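Local structure of probable transcriptional regulator (Rhodococcus jostii, 3ON2) at residues R70-L75 / G128-D133; A88-L93 / V136-E141; S12-L17 / K51-R56; A19-T24 / R36-E41; A162-I167 / T186-T191. The protein is of unproven function but probably binds DNA as a TetR-family transcriptional regulator, with a helical C-terminal domain that holds a pocket. All blocks are in the same frame, centred on the assembly; numbering follows the deposited sequence. Where two conformers were deposited one is given.

Contact 1 (R70-L75 / G128-D133); sequences RLTAAL and GHASMD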
# COMPACT_ATOMS: atom_id res chain seq x y z
N ARG A 70 -4.52 4.98 -0.72
CA ARG A 70 -4.89 4.12 -1.84
C ARG A 70 -4.76 2.63 -1.53
O ARG A 70 -5.57 1.83 -2.01
CB ARG A 70 -4.10 4.49 -3.10
CG ARG A 70 -4.54 5.83 -3.68
CD ARG A 70 -3.83 6.06 -4.99
NE ARG A 70 -2.57 6.70 -4.75
CZ ARG A 70 -1.52 6.59 -5.54
NH1 ARG A 70 -1.55 5.78 -6.61
NH2 ARG A 70 -0.41 7.25 -5.24
N LEU A 71 -3.75 2.27 -0.74
CA LEU A 71 -3.61 0.88 -0.30
C LEU A 71 -4.79 0.47 0.59
O LEU A 71 -5.36 -0.61 0.42
CB LEU A 71 -2.28 0.64 0.43
CG LEU A 71 -2.10 -0.73 1.13
CD1 LEU A 71 -2.22 -1.94 0.15
CD2 LEU A 71 -0.76 -0.75 1.86
N THR A 72 -5.14 1.34 1.54
CA THR A 72 -6.32 1.09 2.36
C THR A 72 -7.59 0.94 1.49
O THR A 72 -8.36 -0.01 1.66
CB THR A 72 -6.52 2.19 3.44
OG1 THR A 72 -5.39 2.21 4.30
CG2 THR A 72 -7.79 1.92 4.27
N ALA A 73 -7.80 1.86 0.56
CA ALA A 73 -8.90 1.78 -0.38
C ALA A 73 -8.95 0.42 -1.11
O ALA A 73 -10.01 -0.20 -1.19
CB ALA A 73 -8.84 2.97 -1.39
N ALA A 74 -7.80 -0.06 -1.59
CA ALA A 74 -7.69 -1.33 -2.29
C ALA A 74 -8.03 -2.53 -1.41
O ALA A 74 -8.72 -3.47 -1.85
CB ALA A 74 -6.27 -1.50 -2.88
N LEU A 75 -7.56 -2.52 -0.17
CA LEU A 75 -7.91 -3.59 0.77
C LEU A 75 -9.43 -3.58 1.08
O LEU A 75 -10.07 -4.63 1.10
CB LEU A 75 -7.08 -3.47 2.06
CG LEU A 75 -5.57 -3.56 1.90
CD1 LEU A 75 -4.82 -3.30 3.23
CD2 LEU A 75 -5.18 -4.94 1.27
N GLY A 128 -0.61 5.13 7.30
CA GLY A 128 -0.01 3.79 7.36
C GLY A 128 -0.68 2.90 8.42
O GLY A 128 -0.95 1.69 8.18
N HIS A 129 -0.97 3.49 9.57
CA HIS A 129 -1.67 2.77 10.64
C HIS A 129 -3.09 2.37 10.26
O HIS A 129 -3.59 1.35 10.73
CB HIS A 129 -1.63 3.56 11.95
CG HIS A 129 -0.26 3.64 12.56
ND1 HIS A 129 -0.05 3.99 13.88
CD2 HIS A 129 0.96 3.37 12.04
CE1 HIS A 129 1.25 3.97 14.13
NE2 HIS A 129 1.88 3.59 13.03
N ALA A 130 -3.73 3.14 9.38
CA ALA A 130 -5.09 2.79 8.91
C ALA A 130 -5.17 1.49 8.10
O ALA A 130 -6.12 0.71 8.28
CB ALA A 130 -5.71 3.96 8.10
N SER A 131 -4.19 1.27 7.22
CA SER A 131 -4.12 0.04 6.42
C SER A 131 -4.01 -1.15 7.39
O SER A 131 -4.71 -2.17 7.24
CB SER A 131 -2.92 0.10 5.43
OG SER A 131 -2.82 1.35 4.68
N MSE A 132 -3.16 -1.02 8.40
CA MSE A 132 -2.96 -2.10 9.36
C MSE A 132 -4.18 -2.32 10.25
O MSE A 132 -4.56 -3.47 10.48
CB MSE A 132 -1.69 -1.88 10.21
CG MSE A 132 -1.44 -2.99 11.27
SE MSE A 132 -1.13 -4.79 10.53
CE MSE A 132 0.63 -4.45 9.75
N ASP A 133 -4.80 -1.23 10.73
CA ASP A 133 -6.05 -1.28 11.53
C ASP A 133 -7.16 -2.07 10.85
O ASP A 133 -7.84 -2.89 11.49
CB ASP A 133 -6.56 0.14 11.85
CG ASP A 133 -5.73 0.84 12.91
OD1 ASP A 133 -4.82 0.22 13.50
OD2 ASP A 133 -6.00 2.05 13.15

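Contact 2 (A88-L93 / V136-E141); sequences ARFAAL and VRIVTE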
# COMPACT_ATOMS: atom_id res chain seq x y z
N ALA A 88 -12.60 -16.26 3.30
CA ALA A 88 -12.65 -15.49 2.04
C ALA A 88 -12.02 -14.11 2.15
O ALA A 88 -11.32 -13.67 1.23
CB ALA A 88 -14.07 -15.38 1.53
N ARG A 89 -12.27 -13.43 3.26
CA ARG A 89 -11.71 -12.10 3.47
C ARG A 89 -10.20 -12.14 3.62
O ARG A 89 -9.52 -11.26 3.11
CB ARG A 89 -12.29 -11.46 4.73
CG ARG A 89 -13.72 -11.06 4.56
CD ARG A 89 -14.27 -10.45 5.82
NE ARG A 89 -15.59 -9.91 5.52
CZ ARG A 89 -16.20 -8.95 6.21
NH1 ARG A 89 -15.63 -8.41 7.29
NH2 ARG A 89 -17.39 -8.56 5.82
N PHE A 90 -9.70 -13.12 4.37
CA PHE A 90 -8.25 -13.28 4.56
C PHE A 90 -7.58 -13.51 3.22
O PHE A 90 -6.59 -12.87 2.91
CB PHE A 90 -7.92 -14.47 5.48
CG PHE A 90 -8.09 -14.19 6.96
CD1 PHE A 90 -9.11 -13.37 7.45
CD2 PHE A 90 -7.26 -14.83 7.88
CE1 PHE A 90 -9.28 -13.18 8.82
CE2 PHE A 90 -7.42 -14.64 9.26
CZ PHE A 90 -8.42 -13.80 9.72
N ALA A 91 -8.14 -14.43 2.43
CA ALA A 91 -7.66 -14.70 1.09
C ALA A 91 -7.71 -13.46 0.18
O ALA A 91 -6.75 -13.17 -0.54
CB ALA A 91 -8.42 -15.88 0.45
N ALA A 92 -8.81 -12.71 0.22
CA ALA A 92 -8.93 -11.52 -0.62
C ALA A 92 -7.95 -10.42 -0.24
O ALA A 92 -7.40 -9.76 -1.13
CB ALA A 92 -10.36 -10.96 -0.62
N LEU A 93 -7.75 -10.20 1.06
CA LEU A 93 -6.81 -9.18 1.51
C LEU A 93 -5.40 -9.51 1.05
O LEU A 93 -4.67 -8.63 0.65
CB LEU A 93 -6.80 -9.03 3.03
CG LEU A 93 -7.98 -8.26 3.63
CD1 LEU A 93 -7.93 -8.45 5.13
CD2 LEU A 93 -7.98 -6.77 3.29
N VAL A 136 -6.32 -5.70 11.21
CA VAL A 136 -6.49 -6.10 12.63
C VAL A 136 -7.99 -6.29 12.94
O VAL A 136 -8.37 -7.23 13.63
CB VAL A 136 -5.81 -5.09 13.62
CG1 VAL A 136 -6.17 -5.40 15.11
CG2 VAL A 136 -4.29 -5.10 13.44
N ARG A 137 -8.84 -5.41 12.39
CA ARG A 137 -10.31 -5.47 12.58
C ARG A 137 -10.91 -6.73 11.96
O ARG A 137 -11.71 -7.39 12.60
CB ARG A 137 -10.99 -4.18 12.08
CG ARG A 137 -12.37 -4.34 11.39
CD ARG A 137 -13.10 -3.00 11.07
NE ARG A 137 -12.32 -1.99 10.33
CZ ARG A 137 -11.45 -1.13 10.89
NH1 ARG A 137 -11.23 -1.18 12.21
NH2 ARG A 137 -10.79 -0.23 10.15
N ILE A 138 -10.47 -7.08 10.75
CA ILE A 138 -10.88 -8.31 10.05
C ILE A 138 -10.48 -9.57 10.83
O ILE A 138 -11.25 -10.53 10.88
CB ILE A 138 -10.23 -8.39 8.64
CG1 ILE A 138 -10.59 -7.17 7.77
CG2 ILE A 138 -10.56 -9.70 7.95
CD1 ILE A 138 -11.94 -7.23 7.08
N VAL A 139 -9.27 -9.58 11.40
CA VAL A 139 -8.81 -10.68 12.27
C VAL A 139 -9.67 -10.74 13.55
O VAL A 139 -10.13 -11.81 13.93
CB VAL A 139 -7.28 -10.54 12.64
CG1 VAL A 139 -6.85 -11.54 13.74
CG2 VAL A 139 -6.37 -10.65 11.38
N THR A 140 -9.88 -9.59 14.19
CA THR A 140 -10.71 -9.50 15.43
C THR A 140 -12.12 -10.01 15.16
O THR A 140 -12.64 -10.81 15.94
CB THR A 140 -10.73 -8.06 16.02
OG1 THR A 140 -9.39 -7.63 16.23
CG2 THR A 140 -11.43 -8.01 17.40
N GLU A 141 -12.72 -9.58 14.05
CA GLU A 141 -14.05 -10.06 13.64
C GLU A 141 -14.06 -11.56 13.41
O GLU A 141 -15.04 -12.23 13.72
CB GLU A 141 -14.56 -9.32 12.38
CG GLU A 141 -14.81 -7.81 12.58
CD GLU A 141 -15.25 -7.06 11.30
OE1 GLU A 141 -15.35 -7.69 10.22
OE2 GLU A 141 -15.49 -5.82 11.37

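Contact 3 (S12-L17 / K51-R56); sequences SLRRVL and KHFRDR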
# COMPACT_ATOMS: atom_id res chain seq x y z
N SER A 12 -5.83 21.24 -10.17
CA SER A 12 -5.03 21.85 -9.08
C SER A 12 -3.56 21.49 -9.27
O SER A 12 -3.25 20.39 -9.71
CB SER A 12 -5.51 21.43 -7.69
OG SER A 12 -5.04 20.14 -7.32
N LEU A 13 -2.67 22.43 -8.94
CA LEU A 13 -1.23 22.16 -8.98
C LEU A 13 -0.86 20.94 -8.14
O LEU A 13 -0.05 20.12 -8.54
CB LEU A 13 -0.45 23.36 -8.48
CG LEU A 13 0.37 24.11 -9.50
CD1 LEU A 13 1.13 25.24 -8.80
CD2 LEU A 13 1.31 23.12 -10.22
N ARG A 14 -1.47 20.82 -6.96
CA ARG A 14 -1.20 19.69 -6.09
C ARG A 14 -1.46 18.37 -6.80
O ARG A 14 -0.62 17.47 -6.80
CB ARG A 14 -2.07 19.78 -4.84
CG ARG A 14 -1.78 18.66 -3.86
CD ARG A 14 -2.74 18.70 -2.68
NE ARG A 14 -2.13 17.93 -1.62
CZ ARG A 14 -2.31 16.63 -1.41
NH1 ARG A 14 -3.16 15.93 -2.15
NH2 ARG A 14 -1.66 16.05 -0.41
N ARG A 15 -2.65 18.23 -7.38
CA ARG A 15 -3.02 16.97 -8.02
C ARG A 15 -2.15 16.70 -9.24
O ARG A 15 -1.67 15.59 -9.42
CB ARG A 15 -4.48 16.96 -8.42
CG ARG A 15 -4.84 15.77 -9.30
CD ARG A 15 -4.83 14.47 -8.52
NE ARG A 15 -3.56 13.75 -8.59
CZ ARG A 15 -3.03 13.12 -7.55
NH1 ARG A 15 -3.64 13.15 -6.36
NH2 ARG A 15 -1.89 12.47 -7.70
N VAL A 16 -1.95 17.72 -10.07
CA VAL A 16 -1.18 17.56 -11.31
C VAL A 16 0.25 17.15 -10.97
O VAL A 16 0.78 16.22 -11.55
CB VAL A 16 -1.14 18.90 -12.13
CG1 VAL A 16 -0.25 18.75 -13.36
CG2 VAL A 16 -2.53 19.31 -12.55
N LEU A 17 0.86 17.86 -10.02
CA LEU A 17 2.24 17.54 -9.60
C LEU A 17 2.37 16.16 -9.00
O LEU A 17 3.34 15.48 -9.28
CB LEU A 17 2.82 18.59 -8.66
CG LEU A 17 3.18 19.90 -9.39
CD1 LEU A 17 3.69 20.91 -8.38
CD2 LEU A 17 4.25 19.65 -10.44
N LYS A 51 4.93 26.11 -7.10
CA LYS A 51 5.17 24.67 -7.21
C LYS A 51 4.17 23.95 -6.29
O LYS A 51 4.23 22.73 -6.14
CB LYS A 51 6.59 24.30 -6.74
CG LYS A 51 7.76 25.07 -7.37
CD LYS A 51 9.10 24.66 -6.74
CE LYS A 51 9.42 25.37 -5.39
NZ LYS A 51 8.33 25.36 -4.32
N HIS A 52 3.27 24.73 -5.69
CA HIS A 52 2.35 24.31 -4.61
C HIS A 52 3.04 23.86 -3.32
O HIS A 52 2.86 24.47 -2.27
CB HIS A 52 1.35 23.23 -5.05
CG HIS A 52 0.55 22.70 -3.91
ND1 HIS A 52 -0.58 23.34 -3.44
CD2 HIS A 52 0.73 21.62 -3.12
CE1 HIS A 52 -1.05 22.67 -2.40
NE2 HIS A 52 -0.29 21.61 -2.20
N PHE A 53 3.82 22.79 -3.42
CA PHE A 53 4.50 22.22 -2.26
C PHE A 53 5.60 23.14 -1.76
O PHE A 53 6.31 23.74 -2.54
CB PHE A 53 5.07 20.84 -2.64
CG PHE A 53 4.00 19.83 -2.94
CD1 PHE A 53 3.31 19.19 -1.90
CD2 PHE A 53 3.66 19.53 -4.26
CE1 PHE A 53 2.31 18.26 -2.18
CE2 PHE A 53 2.65 18.60 -4.54
CZ PHE A 53 1.99 17.96 -3.49
N ARG A 54 5.74 23.22 -0.45
CA ARG A 54 6.72 24.10 0.20
C ARG A 54 8.15 23.68 -0.16
O ARG A 54 9.03 24.52 -0.33
CB ARG A 54 6.52 24.02 1.72
CG ARG A 54 7.49 24.79 2.59
CD ARG A 54 6.92 26.13 3.06
NE ARG A 54 5.59 26.02 3.66
CZ ARG A 54 5.30 26.22 4.95
NH1 ARG A 54 4.05 26.11 5.37
NH2 ARG A 54 6.26 26.53 5.83
N ASP A 55 8.38 22.37 -0.24
CA ASP A 55 9.70 21.82 -0.56
C ASP A 55 9.55 20.36 -0.99
O ASP A 55 8.44 19.81 -0.97
CB ASP A 55 10.65 21.92 0.65
CG ASP A 55 10.04 21.34 1.96
OD1 ASP A 55 9.28 20.34 1.93
OD2 ASP A 55 10.34 21.88 3.04
N ARG A 56 10.67 19.76 -1.38
CA ARG A 56 10.68 18.38 -1.83
C ARG A 56 10.08 17.45 -0.80
O ARG A 56 9.33 16.54 -1.15
CB ARG A 56 12.13 17.93 -2.12
CG ARG A 56 12.22 16.50 -2.71
CD ARG A 56 13.59 16.25 -3.35
NE ARG A 56 13.56 15.03 -4.13
CZ ARG A 56 14.12 13.88 -3.76
NH1 ARG A 56 14.02 12.80 -4.52
NH2 ARG A 56 14.79 13.81 -2.62

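Contact 4 (A19-T24 / R36-E41); sequences ARAEST and RQLARE. With SO4 (sulfate ion), chain E.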
# COMPACT_ATOMS: atom_id res chain seq x y z
N ALA A 19 0.47 13.51 -9.68
CA ALA A 19 0.34 12.50 -10.75
C ALA A 19 1.65 12.38 -11.59
O ALA A 19 2.11 11.27 -11.91
CB ALA A 19 -0.83 12.83 -11.65
N ARG A 20 2.22 13.52 -11.94
CA ARG A 20 3.53 13.55 -12.61
C ARG A 20 4.66 12.94 -11.76
O ARG A 20 5.47 12.16 -12.28
CB ARG A 20 3.88 15.00 -12.96
CG ARG A 20 3.22 15.52 -14.21
CD ARG A 20 3.46 17.00 -14.38
NE ARG A 20 2.70 17.56 -15.51
CZ ARG A 20 3.14 17.63 -16.76
NH1 ARG A 20 4.35 17.17 -17.06
NH2 ARG A 20 2.38 18.16 -17.71
N ALA A 21 4.71 13.29 -10.46
CA ALA A 21 5.75 12.76 -9.56
C ALA A 21 5.69 11.26 -9.47
O ALA A 21 6.73 10.60 -9.48
CB ALA A 21 5.63 13.38 -8.16
N GLU A 22 4.47 10.72 -9.39
CA GLU A 22 4.29 9.27 -9.29
C GLU A 22 4.78 8.61 -10.57
O GLU A 22 5.45 7.59 -10.51
CB GLU A 22 2.83 8.89 -9.00
CG GLU A 22 2.70 7.42 -8.59
CD GLU A 22 1.30 7.02 -8.15
OE1 GLU A 22 0.53 7.90 -7.74
OE2 GLU A 22 0.99 5.80 -8.20
N SER A 23 4.48 9.22 -11.72
CA SER A 23 4.93 8.68 -13.01
C SER A 23 6.48 8.63 -13.11
O SER A 23 7.05 7.63 -13.52
CB SER A 23 4.31 9.46 -14.17
OG SER A 23 4.67 8.90 -15.43
N THR A 24 7.14 9.70 -12.70
CA THR A 24 8.60 9.73 -12.64
C THR A 24 9.17 8.76 -11.60
O THR A 24 10.19 8.09 -11.85
CB THR A 24 9.04 11.14 -12.33
OG1 THR A 24 8.53 11.99 -13.36
CG2 THR A 24 10.56 11.26 -12.28
N ARG A 36 11.41 20.97 -8.53
CA ARG A 36 11.68 22.00 -9.50
C ARG A 36 11.46 21.50 -10.92
O ARG A 36 10.84 22.17 -11.71
CB ARG A 36 13.09 22.54 -9.33
CG ARG A 36 13.27 23.36 -8.06
CD ARG A 36 14.75 23.61 -7.85
NE ARG A 36 15.38 22.41 -7.32
CZ ARG A 36 16.68 22.18 -7.31
NH1 ARG A 36 17.16 21.06 -6.77
NH2 ARG A 36 17.51 23.07 -7.86
N GLN A 37 11.94 20.31 -11.25
CA GLN A 37 11.69 19.78 -12.59
C GLN A 37 10.20 19.53 -12.86
O GLN A 37 9.69 19.83 -13.95
CB GLN A 37 12.46 18.49 -12.80
CG GLN A 37 13.91 18.67 -13.12
CD GLN A 37 14.53 17.38 -13.59
OE1 GLN A 37 14.63 16.41 -12.84
NE2 GLN A 37 14.94 17.35 -14.84
N LEU A 38 9.51 18.98 -11.87
CA LEU A 38 8.11 18.60 -12.07
C LEU A 38 7.28 19.84 -12.31
O LEU A 38 6.40 19.84 -13.16
CB LEU A 38 7.58 17.81 -10.87
CG LEU A 38 8.22 16.44 -10.70
CD1 LEU A 38 8.04 15.97 -9.27
CD2 LEU A 38 7.63 15.43 -11.71
N ALA A 39 7.59 20.90 -11.58
CA ALA A 39 6.90 22.17 -11.74
C ALA A 39 7.08 22.76 -13.15
O ALA A 39 6.14 23.30 -13.71
CB ALA A 39 7.37 23.16 -10.68
N ARG A 40 8.29 22.64 -13.72
CA ARG A 40 8.53 23.21 -15.06
C ARG A 40 7.86 22.33 -16.10
O ARG A 40 7.32 22.82 -17.08
CB ARG A 40 10.03 23.35 -15.40
CG ARG A 40 11.01 23.70 -14.25
CD ARG A 40 10.77 25.04 -13.53
NE ARG A 40 10.96 24.86 -12.07
CZ ARG A 40 10.98 25.84 -11.16
NH1 ARG A 40 10.82 27.12 -11.50
NH2 ARG A 40 11.15 25.53 -9.89
N GLU A 41 7.91 21.01 -15.88
CA GLU A 41 7.24 20.03 -16.73
C GLU A 41 5.72 20.24 -16.79
O GLU A 41 5.10 19.93 -17.80
CB GLU A 41 7.57 18.61 -16.28
CG GLU A 41 8.95 18.13 -16.76
CD GLU A 41 9.50 16.91 -16.02
OE1 GLU A 41 8.75 16.25 -15.26
OE2 GLU A 41 10.71 16.63 -16.20
S SO4 E . 13.97 19.61 -5.63
O1 SO4 E . 15.24 19.08 -6.10
O2 SO4 E . 13.49 20.59 -6.61
O3 SO4 E . 13.00 18.51 -5.47
O4 SO4 E . 14.12 20.34 -4.38
O HOH W 1 10.07 14.47 -13.65

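Contact 5 (A162-I167 / T186-T191); sequences ATFHGI and TAASDT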
# COMPACT_ATOMS: atom_id res chain seq x y z
N ALA A 162 3.89 -9.78 7.21
CA ALA A 162 5.24 -10.25 6.93
C ALA A 162 5.20 -11.31 5.84
O ALA A 162 6.04 -11.31 4.93
CB ALA A 162 5.89 -10.82 8.17
N THR A 163 4.24 -12.23 5.96
CA THR A 163 4.08 -13.28 4.97
C THR A 163 3.86 -12.72 3.57
O THR A 163 4.59 -13.09 2.63
CB THR A 163 2.94 -14.23 5.32
OG1 THR A 163 3.21 -14.82 6.60
CG2 THR A 163 2.79 -15.34 4.22
N PHE A 164 2.87 -11.84 3.42
CA PHE A 164 2.53 -11.37 2.07
C PHE A 164 3.45 -10.25 1.57
O PHE A 164 3.70 -10.17 0.35
CB PHE A 164 1.00 -11.13 1.94
CG PHE A 164 0.24 -12.39 2.18
CD1 PHE A 164 0.24 -13.41 1.22
CD2 PHE A 164 -0.35 -12.64 3.41
CE1 PHE A 164 -0.38 -14.63 1.46
CE2 PHE A 164 -1.00 -13.87 3.66
CZ PHE A 164 -1.01 -14.85 2.67
N HIS A 165 3.99 -9.43 2.47
CA HIS A 165 5.08 -8.56 2.05
C HIS A 165 6.33 -9.37 1.65
O HIS A 165 7.06 -8.97 0.75
CB HIS A 165 5.44 -7.52 3.10
CG HIS A 165 6.37 -6.46 2.59
ND1 HIS A 165 6.00 -5.56 1.62
CD2 HIS A 165 7.67 -6.18 2.89
CE1 HIS A 165 7.02 -4.77 1.33
NE2 HIS A 165 8.04 -5.12 2.10
N GLY A 166 6.59 -10.47 2.35
CA GLY A 166 7.68 -11.38 1.97
C GLY A 166 7.49 -11.96 0.56
O GLY A 166 8.41 -11.95 -0.23
N ILE A 167 6.29 -12.44 0.25
CA ILE A 167 5.96 -12.90 -1.10
C ILE A 167 6.18 -11.79 -2.16
O ILE A 167 6.86 -12.02 -3.19
CB ILE A 167 4.53 -13.55 -1.20
CG1 ILE A 167 4.46 -14.85 -0.37
CG2 ILE A 167 4.20 -13.92 -2.69
CD1 ILE A 167 3.02 -15.49 -0.31
N THR A 186 -1.70 -18.12 -2.63
CA THR A 186 -2.77 -19.06 -2.23
C THR A 186 -2.27 -20.12 -1.27
O THR A 186 -2.93 -20.38 -0.26
CB THR A 186 -3.44 -19.73 -3.46
OG1 THR A 186 -4.02 -18.70 -4.26
CG2 THR A 186 -4.57 -20.66 -3.03
N ALA A 187 -1.08 -20.67 -1.54
CA ALA A 187 -0.53 -21.68 -0.64
C ALA A 187 -0.27 -21.05 0.74
O ALA A 187 -0.59 -21.64 1.78
CB ALA A 187 0.74 -22.30 -1.21
N ALA A 188 0.30 -19.85 0.74
CA ALA A 188 0.57 -19.13 2.00
C ALA A 188 -0.75 -18.82 2.76
O ALA A 188 -0.81 -18.95 4.00
CB ALA A 188 1.36 -17.83 1.72
N SER A 189 -1.78 -18.40 2.04
CA SER A 189 -3.12 -18.15 2.64
C SER A 189 -3.76 -19.38 3.25
O SER A 189 -4.30 -19.29 4.36
CB SER A 189 -4.11 -17.49 1.66
OG SER A 189 -3.69 -16.17 1.33
N ASP A 190 -3.73 -20.51 2.52
CA ASP A 190 -4.27 -21.78 3.05
C ASP A 190 -3.53 -22.26 4.30
O ASP A 190 -4.14 -22.71 5.26
CB ASP A 190 -4.25 -22.87 1.98
CG ASP A 190 -5.21 -22.60 0.81
OD1 ASP A 190 -6.12 -21.74 0.96
OD2 ASP A 190 -5.05 -23.26 -0.26
N THR A 191 -2.20 -22.14 4.28
CA THR A 191 -1.41 -22.63 5.40
C THR A 191 -1.63 -21.73 6.63
O THR A 191 -1.79 -22.22 7.75
CB THR A 191 0.09 -22.70 5.00
OG1 THR A 191 0.22 -23.58 3.86
CG2 THR A 191 0.92 -23.25 6.12

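Contact 1 (R70-L75 / G128-D133)
Leu71 brings its CD2 methyl to 4.1 Å from Ser131 OG. The contact is a light one, apolar carbon against hydroxyl. One residue on, Thr72 makes the polar link. Its OG1 and Ser131 OG are hydrogen-bonded at 2.7 Å, and either could be the donor. In both residues the oxygen sits anti to the carbonyl carbon, beside its own backbone N. Thr72 OG1 also has a weak hydrogen bond to Phe68 O, one turn back, which ties the hydroxyl to its own helix. The same atom lies 4.2 Å from Ala130 CB. Leu75, the next residue to touch, lays CD1 4.2 Å from Ser131 O. The small residues let the backbones come close: Thr72 CA and Ser131 CA are 4.7 Å apart. The two short helical segments run nearly parallel, at 15°, with their axes 8.8 Å apart. Leu71, Leu75 and Ser131 line the pocket that holds a polyether, probably from the crystallisation liquor, and the Ser131 side chain is about 3 Å from that molecule. The long helix 56-81 here lies against helix 122-144. Leu71 and Leu75 also reach helix 86-103, through Tyr97, Phe100 and Leu93, while Met132 of helix 122-144 packs on Ala157 and Phe161 of helix 153-172.

Contact 2 (A88-L93 / V136-E141)
Ile138 is the centre of this contact and meets three side chains of the segment 88-93. Its CG2 methyl lies 3.8 Å from Phe90 CE1, approaching the ring obliquely. Its CG1 is 4.0 Å from Leu93 CD1. Its CD1 reaches the guanidinium of Arg89, 3.9 Å from NH1. Val139 adds a second apolar touch, with CG2 4.1 Å from Phe90 CZ. On the outer side Arg89 NH1 forms a salt bridge of 3.0 Å with Glu141 OE1. The oxygen comes to the guanidinium edge, near its plane, but the carboxylate is turned 48° from that plane. Arg89 gets there with a chain extended from CG to NE, and the chain of Glu141 is extended beyond CG as well. The segments are antiparallel, at 161°, and their axes are 10.7 Å apart. Val79 of helix 56-81 touches Arg89, Leu93 and Ile138. Phe90 also stacks edge-to-face with Trp193 and touches Ile148. An alanine in place of Phe90 would probably open a gap beside Ile138 and Val139 and leave Trp193 without its ring partner. Leu93 and Val139 also belong to the polyether pocket. The chemistry is divided: hydrocarbon contacts inside, and one ion pair at the exposed Glu141 that probably adds electrostatic attraction between the helices.

Contact 3 (S12-L17 / K51-R56)
Arg14 lays its CB over the centre of the His52 imidazole. This CH-pi contact measures 3.7 Å from CB to the ring centroid, only 12° off the ring normal. His52 CG stands anti to the backbone N. Arg14 CG is also anti to its backbone N (chi1 -178°), and the chain runs extended from CG to NE. The aliphatic part thus passes both rings: Arg14 CG is 3.9 Å from Phe53 CZ. The guanidinium plane stands 85° from the imidazole plane. Phe53 differs, with CG anti to the carbonyl carbon. Its ring has His52 CD2 over one face and Leu17 CB at the edge, where CB is 4.1 Å from CE2. Leu13 completes the join, its CB 3.9 Å from His52 CB. An alanine in place of Arg14 keeps CB over the ring but loses CG and CD, which would probably open a gap beside His52 NE2 and Phe53 CZ. Ser12 is the N-cap of helix 13-28, its OG accepting from Arg15 N at 3.1 Å. Phe53 packs further on Ala58, Leu59 and Ala62 of helix 56-81. The contact joins the start of the first long helix to the end of the predicted helix-turn-helix. No hydrogen bond crosses it. It relies on carbon contacts and one CH-pi contact, and with Arg14 NE 4.2 Å from His52 NE2 the nearby positive charge might somewhat disfavour a protonated imidazole.

Contact 4 (A19-T24 / R36-E41)
Leu38 meets Ala21 and Arg20. Its CG lies anti to the carbonyl carbon (chi1 -68°), which sets it toward helix 13-28. CD1 rests 3.7 Å from Ala21 CB, and CD2 is 4.0 Å from Arg20 CB. Arg20 CG is likewise anti to its carbonyl carbon, and the chain extends from CG to NE. This brings NE to the last turn of helix 35-41; Glu41 O lies over one guanidinium face, 3.0 Å from NH1. The angle is too poor for a hydrogen bond. Thr24 OG1 and Glu41 OE1 share a water, at 2.9 Å and 2.7 Å, with the water donating to the carboxylate. The short segments cross at 120°. Helix 35-41 begins the predicted DNA-binding helix-turn-helix, and Leu59 and Leu63 of helix 56-81 pack on Leu38 and Ala21. Near the start of helix 35-41, Arg36 holds a sulfate, probably from the crystallisation liquor. Arg36 N and NE both bind O2, NE at 2.7 Å, while NH1 binds O1; Leu35 N also bonds this anion. The contact combines buried Leu38 with a water bridge and a guanidinium against a carbonyl oxygen. The anion bound to Arg36 is consistent with a site for a phosphate group, though this is not established.

Contact 5 (A162-I167 / T186-T191)
The Phe164 ring meets Ser189 and Ala188 of the helix 181-196. Thr163 CG2, from the neighbouring residue in its own helix, lies over the centre of one ring face, 4.0 Å above the plane. Ser189 N is at the edge, in the ring plane. Ser189 OG comes obliquely and is 3.3 Å from Phe164 CZ. That hydroxyl has its polar partner elsewhere, in a hydrogen bond to Val185 O of its own helix. Ala188 CB is oblique to the ring too, 3.7 Å from CE1. The two segments belong to successive antiparallel helices of the TetR-like C-terminal domain, 168° apart in direction, with axes 10.7 Å from each other. Ala188 CB is the shared point of the contact. It is touched by Thr163 CG2 at 3.8 Å and by Ile167 CD1 at 3.5 Å, besides the ring. Thr163 OG1 is bonded to Val159 O, while its methyl is the branch that meets Ala188. Ile167 packs further on Val181, Val184 and Val185. Phe164 also touches Ala94 and Val98 of helix 86-103, and its side chain is about 4 Å from the polyether bound in the pocket.

How the contacts relate
Contacts 3 and 4 lie in the predicted DNA-binding end. They share helix 13-28, their centres are 9 Å apart, and Leu17 CD2 packs 3.5 Å from Leu38 O. Contacts 1, 2 and 5 each give residues to the polyether pocket. Contacts 1 and 2 share helix 122-144, and Leu75 CB touches Leu93 CD2 at 3.6 Å. Contacts 2 and 5 meet where Ala91 CA is 4.2 Å from Ser189 OG. The two ends are linked through contact 1: Arg70 NH2 forms a 2.7 Å salt bridge with Glu22 OE1 of contact 4. Contacts 3 and 5 lie farthest apart, their centres about 38 Å from each other.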